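Local coordinates for protein aldolase (Klebsiella pneumoniae, PDB 6VOQ) that binds a zinc ion and belongs to the class II aldolase and adducin family, with four chains in its assembly, at residues Ala28-Leu33 against Lys71-Val76; Ala81-Asn86 against Lys90-Leu95; Pro163-Ser168 against Asn175-Leu180. All coordinates share one frame; numbering follows the deposited sequence.

Interaction 1: residues Ala28-Leu33 against Lys71-Val76; sequences AGNLSL and KPSKEV. With ZN (zinc ion), chain B.
Asn30, at the start of strand 30-34, meets Glu75 of the loop that leads into helix 76-83, and the zinc ion lies just beyond the glutamate. Metal bonding comes first: Glu75 OE1 binds the zinc ion at 2.3 Å, while OE2 of the same carboxylate remains 2.9 Å from the zinc ion and turns to the protein instead.

Hydrogen bonding occupies that second oxygen. Asn30 ND2 approaches Glu75 OE2 to 2.7 Å, but the N-H points poorly (119°), so the bond is weak; the side chains cross at about a right angle, with amide and carboxylate planes 78° apart. A water donates to Glu75 OE2 and accepts from Gly29 N, 2.7 Å from each, which ties the carboxylate to the backbone just ahead of the strand. Gly29 suits its place because its positive phi is hard for other residues. Asn30 OD1 has its own weak bond from His79, so both ends of the amide are engaged.

Packing adds a little. Asn30 ND2 lies 3.4 Å from Glu75 CB, and its chi1 of 40°, with CG between backbone N and carbonyl carbon, brings the amide over the glutamate stem.

Turn bonds set the glutamate in position: Ser73 OG accepts weakly from Glu75 N at 3.4 Å, a capping bond for which the short serine is well suited, and Val76 N donates to Ser73 O at 3.1 Å, closing a type I turn. With His94, His96 and His161, Glu75 completes the three-histidine, one-glutamate zinc site of this class II aldolase-type fold.

Interaction 2: residues Ala81-Asn86 against Lys90-Leu95; sequences AVYLHN and KAIVHL. With ZN (zinc ion), chain B.
Ile92 pushes its CD1 methyl against Val82 and the ring of Tyr83, joining strand 91-94 to helix 76-83. The methyl lies 3.5 Å from Val82 CB and, approaching the ring obliquely, Ile92 CD1 comes 3.7 Å from Tyr83 CE2. Its reach comes from an extended chain (chi2 -176°) that carries CD1 well clear of the strand, and branched isoleucine and valine fill this buried seam without polar groups.

The tyrosine ring meets the other segment with its rim as well: Lys90 C lies in the ring plane at the edge, 3.7 Å from Tyr83 CE1. Beyond the ring, Tyr83 OH touches Ala91 CA at 3.2 Å, against the strand backbone, while the alanine methyl points away. Ile92 N is also near the hydroxyl, but the angle is too poor for a hydrogen bond; that N-H pairs with the backbone of Ser32, whose OG is the partner of Tyr83 OH.

Further out, Leu146 of helix 140-149 packs on Val82. His85 ND1 donates a nearly straight bond (169°) to Ala81 O, 3.1 Å away and in its ring plane, which fastens the type I turn from Tyr83 to Asn86. Along the strand, His94 NE2 binds the zinc ion at 2.2 Å, while its ND1 is hydrogen-bonded to Pro163 O.

The contact between the segments is thus mainly apolar packing, with the tyrosine hydroxyl satisfied by Ser32 of the next strand, while His94 carries the metal chemistry.

Interaction 3: residues Pro163-Ser168 against Asn175-Leu180; sequences PVVTGS and NNTEEL
Val165 points at Asn176, Thr177 and Leu180, three residues on the inner side of helix 170-190, and each of them meets a different part of it. Leu180 comes tip to tip, its CD1 3.8 Å from Val165 CG2, a plain methyl contact. Thr177 crosses the valine obliquely and sets its hydroxyl against the branch point, with OG1 3.1 Å from Val165 CB. That oxygen is not left without a partner, since it is hydrogen-bonded to Ala173 O one turn earlier in the helix; threonine can thus lie against an apolar neighbour while its polar end is turned back to its own backbone. Asn176 also crosses obliquely, offering its CB to Val165 CG1 at 3.6 Å.

The asparagine then reaches across to the strand backbone to make the polar link. Its CG lies beside the backbone N (chi1 -66°), and from there Asn176 ND2 donates to Thr166 O at 3.1 Å with an N-H...O angle of 162°. Donor and acceptor are well matched: the nitrogen lies in the carbonyl plane, and the oxygen lies in the amide plane. The next residue, Gly167, with no side chain, lets the amide lie close over the backbone, its CA 4.1 Å from Asn176 ND2. Thr166 itself points away from the helix, and its OG1 bonds to Asn154 O, just ahead of strand 155-158.

The axes of strand 163-167 and helix 175-180 approach to 8.0 Å with their directions 137° apart, as the chain turns back on itself. Val93 and Ala155, from the strands flanking Val165, touch the same helix. This is the packing of an alpha/beta fold, in which a long helix covers one face of the central sheet.

How the interactions relate
All three contacts reach one mixed sheet, through strands 30-34, 91-94 and 162-167, which lie side by side in it. Interactions 2 and 3 are buried, whereas interaction 1 is only partly so. They hold different layers: the loop and helix of interactions 1 and 2 lie on the face that carries Asn30, Ile92 and His94, and the helix of interaction 3 covers the other, beside Val93. Interactions 1 and 2 share the zinc ion; interactions 2 and 3 join through the backbone bond of Val93 to Val165 and the packing of Val93 on Thr177. The chemistry shifts accordingly, from carboxylate, amide and water at the metal, through an aromatic and aliphatic seam, to helix packing with one amide bond.

Interaction 1: residues Ala28-Leu33 against Lys71-Val76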
ATOM      1  N   ALA A  28      -4.545  13.456 -10.805  1.00 56.42           N
ATOM      2  CA  ALA A  28      -3.200  14.017 -10.738  1.00 48.95           C
ATOM      3  C   ALA A  28      -2.222  13.257 -11.625  1.00 46.59           C
ATOM      4  O   ALA A  28      -2.271  12.027 -11.727  1.00 45.09           O
ATOM      5  CB  ALA A  28      -2.681  14.018  -9.303  1.00 42.11           C
ATOM      6  N   GLY A  29      -1.329  14.001 -12.254  1.00 41.40           N
ATOM      7  CA  GLY A  29      -0.229  13.416 -12.987  1.00 39.07           C
ATOM      8  C   GLY A  29      -0.427  13.506 -14.486  1.00 41.10           C
ATOM      9  O   GLY A  29      -1.549  13.594 -14.995  1.00 55.10           O
ATOM     10  N   ASN A  30       0.685  13.489 -15.211  1.00 31.02           N
ATOM     11  CA  ASN A  30       0.637  13.461 -16.662  1.00 37.80           C
ATOM     12  C   ASN A  30       1.944  12.883 -17.191  1.00 32.92           C
ATOM     13  O   ASN A  30       2.975  12.913 -16.517  1.00 32.24           O
ATOM     14  CB  ASN A  30       0.373  14.851 -17.239  1.00 27.29           C
ATOM     15  CG  ASN A  30       1.114  15.933 -16.503  1.00 46.70           C
ATOM     16  OD1 ASN A  30       2.296  16.164 -16.742  1.00 49.82           O
ATOM     17  ND2 ASN A  30       0.421  16.611 -15.595  1.00 45.70           N
ATOM     18  N   LEU A  31       1.873  12.332 -18.396  1.00 31.78           N
ATOM     19  CA  LEU A  31       3.006  11.717 -19.062  1.00 28.42           C
ATOM     20  C   LEU A  31       3.183  12.381 -20.416  1.00 29.91           C
ATOM     21  O   LEU A  31       2.206  12.792 -21.051  1.00 31.18           O
ATOM     22  CB  LEU A  31       2.811  10.185 -19.235  1.00 23.22           C
ATOM     23  CG  LEU A  31       2.252   9.428 -18.017  1.00 28.10           C
ATOM     24  CD1 LEU A  31       1.898   7.985 -18.347  1.00 25.34           C
ATOM     25  CD2 LEU A  31       3.228   9.475 -16.852  1.00 28.60           C
ATOM     26  N   SER A  32       4.436  12.505 -20.847  1.00 26.25           N
ATOM     27  CA  SER A  32       4.714  12.923 -22.216  1.00 32.66           C
ATOM     28  C   SER A  32       5.923  12.166 -22.753  1.00 34.11           C
ATOM     29  O   SER A  32       6.775  11.696 -21.991  1.00 36.17           O
ATOM     30  CB  SER A  32       4.944  14.439 -22.312  1.00 28.71           C
ATOM     31  OG  SER A  32       6.180  14.827 -21.726  1.00 35.78           O
ATOM     32  N   LEU A  33       5.990  12.057 -24.077  1.00 32.17           N
ATOM     33  CA  LEU A  33       7.143  11.454 -24.732  1.00 35.49           C
ATOM     34  C   LEU A  33       7.278  12.019 -26.141  1.00 38.34           C
ATOM     35  O   LEU A  33       6.285  12.349 -26.796  1.00 27.40           O
ATOM     36  CB  LEU A  33       7.039   9.920 -24.771  1.00 34.26           C
ATOM     37  CG  LEU A  33       5.842   9.256 -25.470  1.00 35.08           C
ATOM     38  CD1 LEU A  33       6.062   9.122 -26.964  1.00 27.46           C
ATOM     39  CD2 LEU A  33       5.572   7.880 -24.874  1.00 35.97           C
ATOM     40  N   LYS A  71      -7.499  17.640 -25.962  1.00 38.76           N
ATOM     41  CA  LYS A  71      -6.657  18.773 -25.607  1.00 38.44           C
ATOM     42  C   LYS A  71      -5.646  18.308 -24.562  1.00 36.34           C
ATOM     43  O   LYS A  71      -5.999  17.523 -23.669  1.00 35.42           O
ATOM     44  CB  LYS A  71      -7.491  19.957 -25.096  1.00 50.49           C
ATOM     45  CG  LYS A  71      -6.680  21.256 -24.847  1.00 69.01           C
ATOM     46  CD  LYS A  71      -6.381  22.037 -26.147  1.00 82.88           C
ATOM     47  CE  LYS A  71      -5.303  23.128 -25.942  1.00 82.05           C
ATOM     48  NZ  LYS A  71      -5.891  24.494 -25.764  1.00 81.75           N
ATOM     49  N   PRO A  72      -4.379  18.698 -24.680  1.00 37.84           N
ATOM     50  CA  PRO A  72      -3.370  18.202 -23.742  1.00 33.18           C
ATOM     51  C   PRO A  72      -3.617  18.694 -22.326  1.00 32.70           C
ATOM     52  O   PRO A  72      -4.313  19.683 -22.087  1.00 36.00           O
ATOM     53  CB  PRO A  72      -2.060  18.777 -24.295  1.00 36.97           C
ATOM     54  CG  PRO A  72      -2.479  19.963 -25.088  1.00 36.15           C
ATOM     55  CD  PRO A  72      -3.780  19.565 -25.713  1.00 37.46           C
ATOM     56  N   SER A  73      -3.027  17.973 -21.379  1.00 31.27           N
ATOM     57  CA  SER A  73      -2.945  18.443 -20.007  1.00 35.06           C
ATOM     58  C   SER A  73      -2.374  19.852 -19.976  1.00 43.38           C
ATOM     59  O   SER A  73      -1.467  20.187 -20.742  1.00 48.01           O
ATOM     60  CB  SER A  73      -2.061  17.499 -19.192  1.00 34.59           C
ATOM     61  OG  SER A  73      -1.952  17.946 -17.851  1.00 51.99           O
ATOM     62  N   LYS A  74      -2.922  20.692 -19.095  1.00 44.75           N
ATOM     63  CA  LYS A  74      -2.380  22.039 -18.946  1.00 43.27           C
ATOM     64  C   LYS A  74      -0.932  22.036 -18.454  1.00 42.25           C
ATOM     65  O   LYS A  74      -0.191  22.984 -18.733  1.00 41.07           O
ATOM     66  CB  LYS A  74      -3.271  22.850 -18.005  1.00 48.12           C
ATOM     67  CG  LYS A  74      -4.733  22.788 -18.401  1.00 56.81           C
ATOM     68  CD  LYS A  74      -5.629  23.471 -17.402  1.00 62.95           C
ATOM     69  CE  LYS A  74      -5.984  24.869 -17.872  1.00 75.64           C
ATOM     70  NZ  LYS A  74      -6.684  25.647 -16.808  1.00 80.74           N
ATOM     71  N   GLU A  75      -0.502  20.986 -17.755  1.00 28.78           N
ATOM     72  CA  GLU A  75       0.870  20.932 -17.271  1.00 38.63           C
ATOM     73  C   GLU A  75       1.867  20.539 -18.352  1.00 43.10           C
ATOM     74  O   GLU A  75       3.082  20.593 -18.102  1.00 44.86           O
ATOM     75  CB  GLU A  75       0.962  19.970 -16.089  1.00 32.80           C
ATOM     76  CG  GLU A  75       0.017  20.353 -14.972  1.00 42.03           C
ATOM     77  CD  GLU A  75       0.228  19.553 -13.716  1.00 46.21           C
ATOM     78  OE1 GLU A  75       0.880  20.081 -12.788  1.00 55.16           O
ATOM     79  OE2 GLU A  75      -0.258  18.403 -13.656  1.00 45.07           O
ATOM     80  N   VAL A  76       1.390  20.169 -19.544  1.00 35.15           N
ATOM     81  CA  VAL A  76       2.287  19.890 -20.659  1.00 42.34           C
ATOM     82  C   VAL A  76       3.069  21.139 -21.041  1.00 43.95           C
ATOM     83  O   VAL A  76       4.151  21.037 -21.630  1.00 44.40           O
ATOM     84  CB  VAL A  76       1.483  19.315 -21.847  1.00 42.47           C
ATOM     85  CG1 VAL A  76       2.359  19.126 -23.083  1.00 37.71           C
ATOM     86  CG2 VAL A  76       0.844  17.988 -21.443  1.00 40.62           C
TER
HETATM   87 ZN    ZN B 301       1.006  18.648 -11.050  1.00 44.91          ZN
HETATM   88  O   HOH W   1      -1.797  16.686 -12.217  1.00 56.37           O

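Interaction 2: residues Ala81-Asn86 against Lys90-Leu95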
ATOM      1  N   ALA A  81       8.897  22.968 -21.868  1.00 33.59           N
ATOM      2  CA  ALA A  81      10.058  23.745 -21.452  1.00 39.16           C
ATOM      3  C   ALA A  81      11.280  22.861 -21.245  1.00 35.76           C
ATOM      4  O   ALA A  81      12.389  23.235 -21.640  1.00 39.74           O
ATOM      5  CB  ALA A  81       9.743  24.529 -20.178  1.00 28.86           C
ATOM      6  N   VAL A  82      11.091  21.671 -20.671  1.00 27.65           N
ATOM      7  CA  VAL A  82      12.212  20.753 -20.476  1.00 32.22           C
ATOM      8  C   VAL A  82      12.747  20.260 -21.818  1.00 31.73           C
ATOM      9  O   VAL A  82      13.954  20.303 -22.075  1.00 30.17           O
ATOM     10  CB  VAL A  82      11.795  19.580 -19.576  1.00 26.31           C
ATOM     11  CG1 VAL A  82      12.955  18.592 -19.429  1.00 26.13           C
ATOM     12  CG2 VAL A  82      11.324  20.091 -18.232  1.00 25.36           C
ATOM     13  N   TYR A  83      11.857  19.759 -22.680  1.00 31.37           N
ATOM     14  CA  TYR A  83      12.284  19.256 -23.982  1.00 37.29           C
ATOM     15  C   TYR A  83      13.059  20.310 -24.758  1.00 36.26           C
ATOM     16  O   TYR A  83      14.054  19.992 -25.412  1.00 36.30           O
ATOM     17  CB  TYR A  83      11.082  18.805 -24.810  1.00 39.19           C
ATOM     18  CG  TYR A  83      10.409  17.553 -24.314  1.00 36.70           C
ATOM     19  CD1 TYR A  83      10.999  16.313 -24.493  1.00 31.39           C
ATOM     20  CD2 TYR A  83       9.169  17.609 -23.678  1.00 28.18           C
ATOM     21  CE1 TYR A  83      10.376  15.163 -24.048  1.00 31.71           C
ATOM     22  CE2 TYR A  83       8.550  16.469 -23.215  1.00 27.50           C
ATOM     23  CZ  TYR A  83       9.152  15.248 -23.409  1.00 27.57           C
ATOM     24  OH  TYR A  83       8.540  14.099 -22.968  1.00 30.56           O
ATOM     25  N   LEU A  84      12.609  21.568 -24.706  1.00 34.58           N
ATOM     26  CA  LEU A  84      13.210  22.637 -25.491  1.00 32.84           C
ATOM     27  C   LEU A  84      14.597  23.031 -25.004  1.00 37.11           C
ATOM     28  O   LEU A  84      15.263  23.823 -25.682  1.00 42.59           O
ATOM     29  CB  LEU A  84      12.294  23.862 -25.487  1.00 43.81           C
ATOM     30  CG  LEU A  84      11.019  23.762 -26.314  1.00 40.29           C
ATOM     31  CD1 LEU A  84      10.051  24.840 -25.874  1.00 34.97           C
ATOM     32  CD2 LEU A  84      11.334  23.899 -27.804  1.00 35.27           C
ATOM     33  N   HIS A  85      15.050  22.511 -23.859  1.00 38.49           N
ATOM     34  CA  HIS A  85      16.370  22.845 -23.340  1.00 37.23           C
ATOM     35  C   HIS A  85      17.120  21.611 -22.857  1.00 38.64           C
ATOM     36  O   HIS A  85      18.014  21.716 -22.011  1.00 47.33           O
ATOM     37  CB  HIS A  85      16.253  23.893 -22.237  1.00 33.68           C
ATOM     38  CG  HIS A  85      15.687  25.175 -22.736  1.00 36.91           C
ATOM     39  ND1 HIS A  85      14.331  25.404 -22.808  1.00 39.85           N
ATOM     40  CD2 HIS A  85      16.282  26.258 -23.284  1.00 37.97           C
ATOM     41  CE1 HIS A  85      14.115  26.591 -23.344  1.00 36.38           C
ATOM     42  NE2 HIS A  85      15.283  27.131 -23.640  1.00 41.64           N
ATOM     43  N   ASN A  86      16.782  20.443 -23.394  1.00 35.58           N
ATOM     44  CA  ASN A  86      17.528  19.222 -23.118  1.00 35.86           C
ATOM     45  C   ASN A  86      17.263  18.210 -24.221  1.00 38.97           C
ATOM     46  O   ASN A  86      16.250  17.503 -24.174  1.00 38.39           O
ATOM     47  CB  ASN A  86      17.139  18.639 -21.760  1.00 30.20           C
ATOM     48  CG  ASN A  86      17.884  17.366 -21.445  1.00 36.84           C
ATOM     49  OD1 ASN A  86      18.813  16.990 -22.154  1.00 38.57           O
ATOM     50  ND2 ASN A  86      17.487  16.695 -20.364  1.00 36.19           N
ATOM     51  N   LYS A  90      13.660  12.455 -23.725  1.00 29.50           N
ATOM     52  CA  LYS A  90      12.719  11.875 -24.668  1.00 29.95           C
ATOM     53  C   LYS A  90      11.361  11.577 -24.054  1.00 33.05           C
ATOM     54  O   LYS A  90      10.438  11.198 -24.788  1.00 42.62           O
ATOM     55  CB  LYS A  90      13.294  10.580 -25.266  1.00 36.08           C
ATOM     56  CG  LYS A  90      14.690  10.719 -25.846  1.00 38.78           C
ATOM     57  CD  LYS A  90      14.715  11.699 -27.009  1.00 46.69           C
ATOM     58  CE  LYS A  90      16.103  11.777 -27.636  1.00 55.58           C
ATOM     59  NZ  LYS A  90      16.159  12.674 -28.832  1.00 64.75           N
ATOM     60  N   ALA A  91      11.218  11.735 -22.742  1.00 27.71           N
ATOM     61  CA  ALA A  91       9.994  11.404 -22.035  1.00 29.26           C
ATOM     62  C   ALA A  91      10.060  12.034 -20.660  1.00 32.25           C
ATOM     63  O   ALA A  91      11.132  12.134 -20.056  1.00 34.05           O
ATOM     64  CB  ALA A  91       9.778   9.891 -21.917  1.00 27.09           C
ATOM     65  N   ILE A  92       8.893  12.458 -20.180  1.00 25.18           N
ATOM     66  CA  ILE A  92       8.752  13.139 -18.906  1.00 24.29           C
ATOM     67  C   ILE A  92       7.604  12.497 -18.152  1.00 26.52           C
ATOM     68  O   ILE A  92       6.523  12.285 -18.715  1.00 29.48           O
ATOM     69  CB  ILE A  92       8.498  14.648 -19.072  1.00 28.59           C
ATOM     70  CG1 ILE A  92       9.731  15.353 -19.611  1.00 24.87           C
ATOM     71  CG2 ILE A  92       8.103  15.269 -17.743  1.00 25.85           C
ATOM     72  CD1 ILE A  92       9.532  16.859 -19.694  1.00 27.07           C
ATOM     73  N   VAL A  93       7.843  12.187 -16.883  1.00 29.05           N
ATOM     74  CA  VAL A  93       6.825  11.686 -15.975  1.00 23.34           C
ATOM     75  C   VAL A  93       6.622  12.754 -14.916  1.00 23.60           C
ATOM     76  O   VAL A  93       7.574  13.159 -14.240  1.00 29.86           O
ATOM     77  CB  VAL A  93       7.239  10.344 -15.352  1.00 26.17           C
ATOM     78  CG1 VAL A  93       6.393  10.018 -14.112  1.00 23.86           C
ATOM     79  CG2 VAL A  93       7.122   9.246 -16.385  1.00 31.05           C
ATOM     80  N   HIS A  94       5.402  13.253 -14.808  1.00 26.02           N
ATOM     81  CA  HIS A  94       5.047  14.173 -13.742  1.00 23.56           C
ATOM     82  C   HIS A  94       3.980  13.523 -12.879  1.00 30.90           C
ATOM     83  O   HIS A  94       2.928  13.119 -13.384  1.00 37.15           O
ATOM     84  CB  HIS A  94       4.544  15.502 -14.280  1.00 24.41           C
ATOM     85  CG  HIS A  94       3.959  16.372 -13.216  1.00 34.74           C
ATOM     86  ND1 HIS A  94       4.675  16.763 -12.102  1.00 35.59           N
ATOM     87  CD2 HIS A  94       2.722  16.898 -13.071  1.00 33.38           C
ATOM     88  CE1 HIS A  94       3.908  17.511 -11.331  1.00 30.54           C
ATOM     89  NE2 HIS A  94       2.718  17.608 -11.895  1.00 39.68           N
ATOM     90  N   LEU A  95       4.254  13.417 -11.589  1.00 29.68           N
ATOM     91  CA  LEU A  95       3.327  12.823 -10.642  1.00 30.88           C
ATOM     92  C   LEU A  95       3.271  13.686  -9.396  1.00 36.48           C
ATOM     93  O   LEU A  95       4.164  14.491  -9.134  1.00 39.37           O
ATOM     94  CB  LEU A  95       3.751  11.409 -10.242  1.00 25.95           C
ATOM     95  CG  LEU A  95       3.808  10.351 -11.320  1.00 29.22           C
ATOM     96  CD1 LEU A  95       4.521   9.167 -10.730  1.00 32.07           C
ATOM     97  CD2 LEU A  95       2.403   9.986 -11.760  1.00 25.75           C
TER
HETATM   98 ZN    ZN B 301       1.006  18.648 -11.050  1.00 44.91          ZN

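Interaction 3: residues Pro163-Ser168 against Asn175-Leu180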
ATOM      1  N   PRO A 163       7.161  15.942  -8.229  1.00 26.68           N
ATOM      2  CA  PRO A 163       8.320  15.755  -9.104  1.00 27.95           C
ATOM      3  C   PRO A 163       7.998  15.846 -10.589  1.00 30.01           C
ATOM      4  O   PRO A 163       6.888  15.559 -11.044  1.00 32.46           O
ATOM      5  CB  PRO A 163       8.777  14.337  -8.756  1.00 24.04           C
ATOM      6  CG  PRO A 163       7.528  13.657  -8.408  1.00 23.11           C
ATOM      7  CD  PRO A 163       6.729  14.663  -7.644  1.00 22.84           C
ATOM      8  N   VAL A 164       9.018  16.234 -11.346  1.00 24.34           N
ATOM      9  CA  VAL A 164       9.017  16.215 -12.801  1.00 25.77           C
ATOM     10  C   VAL A 164      10.297  15.490 -13.193  1.00 32.72           C
ATOM     11  O   VAL A 164      11.396  15.967 -12.886  1.00 31.08           O
ATOM     12  CB  VAL A 164       8.978  17.628 -13.403  1.00 22.24           C
ATOM     13  CG1 VAL A 164       9.150  17.564 -14.924  1.00 20.82           C
ATOM     14  CG2 VAL A 164       7.685  18.331 -13.028  1.00 20.84           C
ATOM     15  N   VAL A 165      10.166  14.334 -13.848  1.00 29.26           N
ATOM     16  CA  VAL A 165      11.284  13.410 -14.037  1.00 25.08           C
ATOM     17  C   VAL A 165      11.449  13.093 -15.518  1.00 28.96           C
ATOM     18  O   VAL A 165      10.490  12.660 -16.175  1.00 25.83           O
ATOM     19  CB  VAL A 165      11.073  12.127 -13.218  1.00 22.89           C
ATOM     20  CG1 VAL A 165      12.306  11.264 -13.250  1.00 25.67           C
ATOM     21  CG2 VAL A 165      10.694  12.494 -11.776  1.00 22.83           C
ATOM     22  N   THR A 166      12.666  13.283 -16.037  1.00 22.22           N
ATOM     23  CA  THR A 166      12.949  13.001 -17.442  1.00 29.63           C
ATOM     24  C   THR A 166      13.581  11.624 -17.604  1.00 29.27           C
ATOM     25  O   THR A 166      13.985  10.969 -16.641  1.00 25.83           O
ATOM     26  CB  THR A 166      13.878  14.046 -18.071  1.00 29.18           C
ATOM     27  OG1 THR A 166      15.224  13.789 -17.660  1.00 28.58           O
ATOM     28  CG2 THR A 166      13.471  15.468 -17.686  1.00 25.77           C
ATOM     29  N   GLY A 167      13.660  11.194 -18.854  1.00 31.07           N
ATOM     30  CA  GLY A 167      14.295   9.936 -19.178  1.00 25.33           C
ATOM     31  C   GLY A 167      14.504   9.817 -20.669  1.00 32.97           C
ATOM     32  O   GLY A 167      13.970  10.607 -21.457  1.00 33.45           O
ATOM     33  N   SER A 168      15.298   8.812 -21.047  1.00 34.82           N
ATOM     34  CA  SER A 168      15.568   8.526 -22.452  1.00 37.46           C
ATOM     35  C   SER A 168      14.434   7.759 -23.113  1.00 36.02           C
ATOM     36  O   SER A 168      14.465   7.568 -24.333  1.00 40.60           O
ATOM     37  CB  SER A 168      16.871   7.735 -22.589  1.00 37.64           C
ATOM     38  OG  SER A 168      16.835   6.552 -21.802  1.00 42.89           O
ATOM     39  N   ASN A 175      11.007   4.517 -14.403  1.00 29.26           N
ATOM     40  CA  ASN A 175      11.930   3.885 -13.468  1.00 28.93           C
ATOM     41  C   ASN A 175      12.688   4.928 -12.656  1.00 27.70           C
ATOM     42  O   ASN A 175      12.867   4.766 -11.445  1.00 29.18           O
ATOM     43  CB  ASN A 175      12.908   2.975 -14.217  1.00 33.62           C
ATOM     44  CG  ASN A 175      12.242   1.735 -14.794  1.00 41.68           C
ATOM     45  OD1 ASN A 175      11.099   1.409 -14.459  1.00 45.40           O
ATOM     46  ND2 ASN A 175      12.960   1.031 -15.668  1.00 44.73           N
ATOM     47  N   ASN A 176      13.139   6.008 -13.303  1.00 31.27           N
ATOM     48  CA  ASN A 176      13.749   7.112 -12.562  1.00 34.05           C
ATOM     49  C   ASN A 176      12.792   7.688 -11.530  1.00 31.21           C
ATOM     50  O   ASN A 176      13.193   7.976 -10.399  1.00 31.05           O
ATOM     51  CB  ASN A 176      14.186   8.217 -13.517  1.00 28.17           C
ATOM     52  CG  ASN A 176      15.290   7.778 -14.424  1.00 29.93           C
ATOM     53  OD1 ASN A 176      15.963   6.784 -14.161  1.00 34.26           O
ATOM     54  ND2 ASN A 176      15.498   8.520 -15.501  1.00 31.48           N
ATOM     55  N   THR A 177      11.528   7.885 -11.917  1.00 21.74           N
ATOM     56  CA  THR A 177      10.539   8.413 -10.990  1.00 24.97           C
ATOM     57  C   THR A 177      10.324   7.465  -9.826  1.00 28.34           C
ATOM     58  O   THR A 177      10.241   7.898  -8.670  1.00 29.86           O
ATOM     59  CB  THR A 177       9.210   8.661 -11.710  1.00 25.09           C
ATOM     60  OG1 THR A 177       9.432   9.525 -12.827  1.00 29.13           O
ATOM     61  CG2 THR A 177       8.221   9.311 -10.772  1.00 23.81           C
ATOM     62  N   GLU A 178      10.217   6.167 -10.113  1.00 28.83           N
ATOM     63  CA  GLU A 178      10.000   5.208  -9.041  1.00 30.97           C
ATOM     64  C   GLU A 178      11.203   5.155  -8.114  1.00 23.17           C
ATOM     65  O   GLU A 178      11.043   5.035  -6.897  1.00 30.68           O
ATOM     66  CB  GLU A 178       9.694   3.832  -9.617  1.00 32.59           C
ATOM     67  CG  GLU A 178       8.300   3.725 -10.158  1.00 30.66           C
ATOM     68  CD  GLU A 178       8.116   2.510 -11.017  1.00 45.09           C
ATOM     69  OE1 GLU A 178       8.970   2.272 -11.883  1.00 54.85           O
ATOM     70  OE2 GLU A 178       7.122   1.792 -10.824  1.00 59.43           O
ATOM     71  N   GLU A 179      12.410   5.248  -8.672  1.00 23.74           N
ATOM     72  CA  GLU A 179      13.603   5.291  -7.837  1.00 28.16           C
ATOM     73  C   GLU A 179      13.620   6.549  -6.974  1.00 32.57           C
ATOM     74  O   GLU A 179      13.946   6.487  -5.785  1.00 29.31           O
ATOM     75  CB  GLU A 179      14.852   5.205  -8.709  1.00 26.86           C
ATOM     76  CG  GLU A 179      16.136   5.014  -7.923  1.00 46.72           C
ATOM     77  CD  GLU A 179      16.173   3.686  -7.187  1.00 62.19           C
ATOM     78  OE1 GLU A 179      15.768   2.661  -7.784  1.00 66.04           O
ATOM     79  OE2 GLU A 179      16.590   3.673  -6.006  1.00 63.01           O
ATOM     80  N   LEU A 180      13.250   7.694  -7.550  1.00 31.04           N
ATOM     81  CA  LEU A 180      13.215   8.930  -6.778  1.00 30.37           C
ATOM     82  C   LEU A 180      12.182   8.854  -5.667  1.00 29.38           C
ATOM     83  O   LEU A 180      12.454   9.254  -4.530  1.00 32.62           O
ATOM     84  CB  LEU A 180      12.910  10.111  -7.691  1.00 24.57           C
ATOM     85  CG  LEU A 180      14.099  10.759  -8.357  1.00 30.13           C
ATOM     86  CD1 LEU A 180      13.583  11.640  -9.484  1.00 29.26           C
ATOM     87  CD2 LEU A 180      14.909  11.548  -7.325  1.00 26.79           C
TER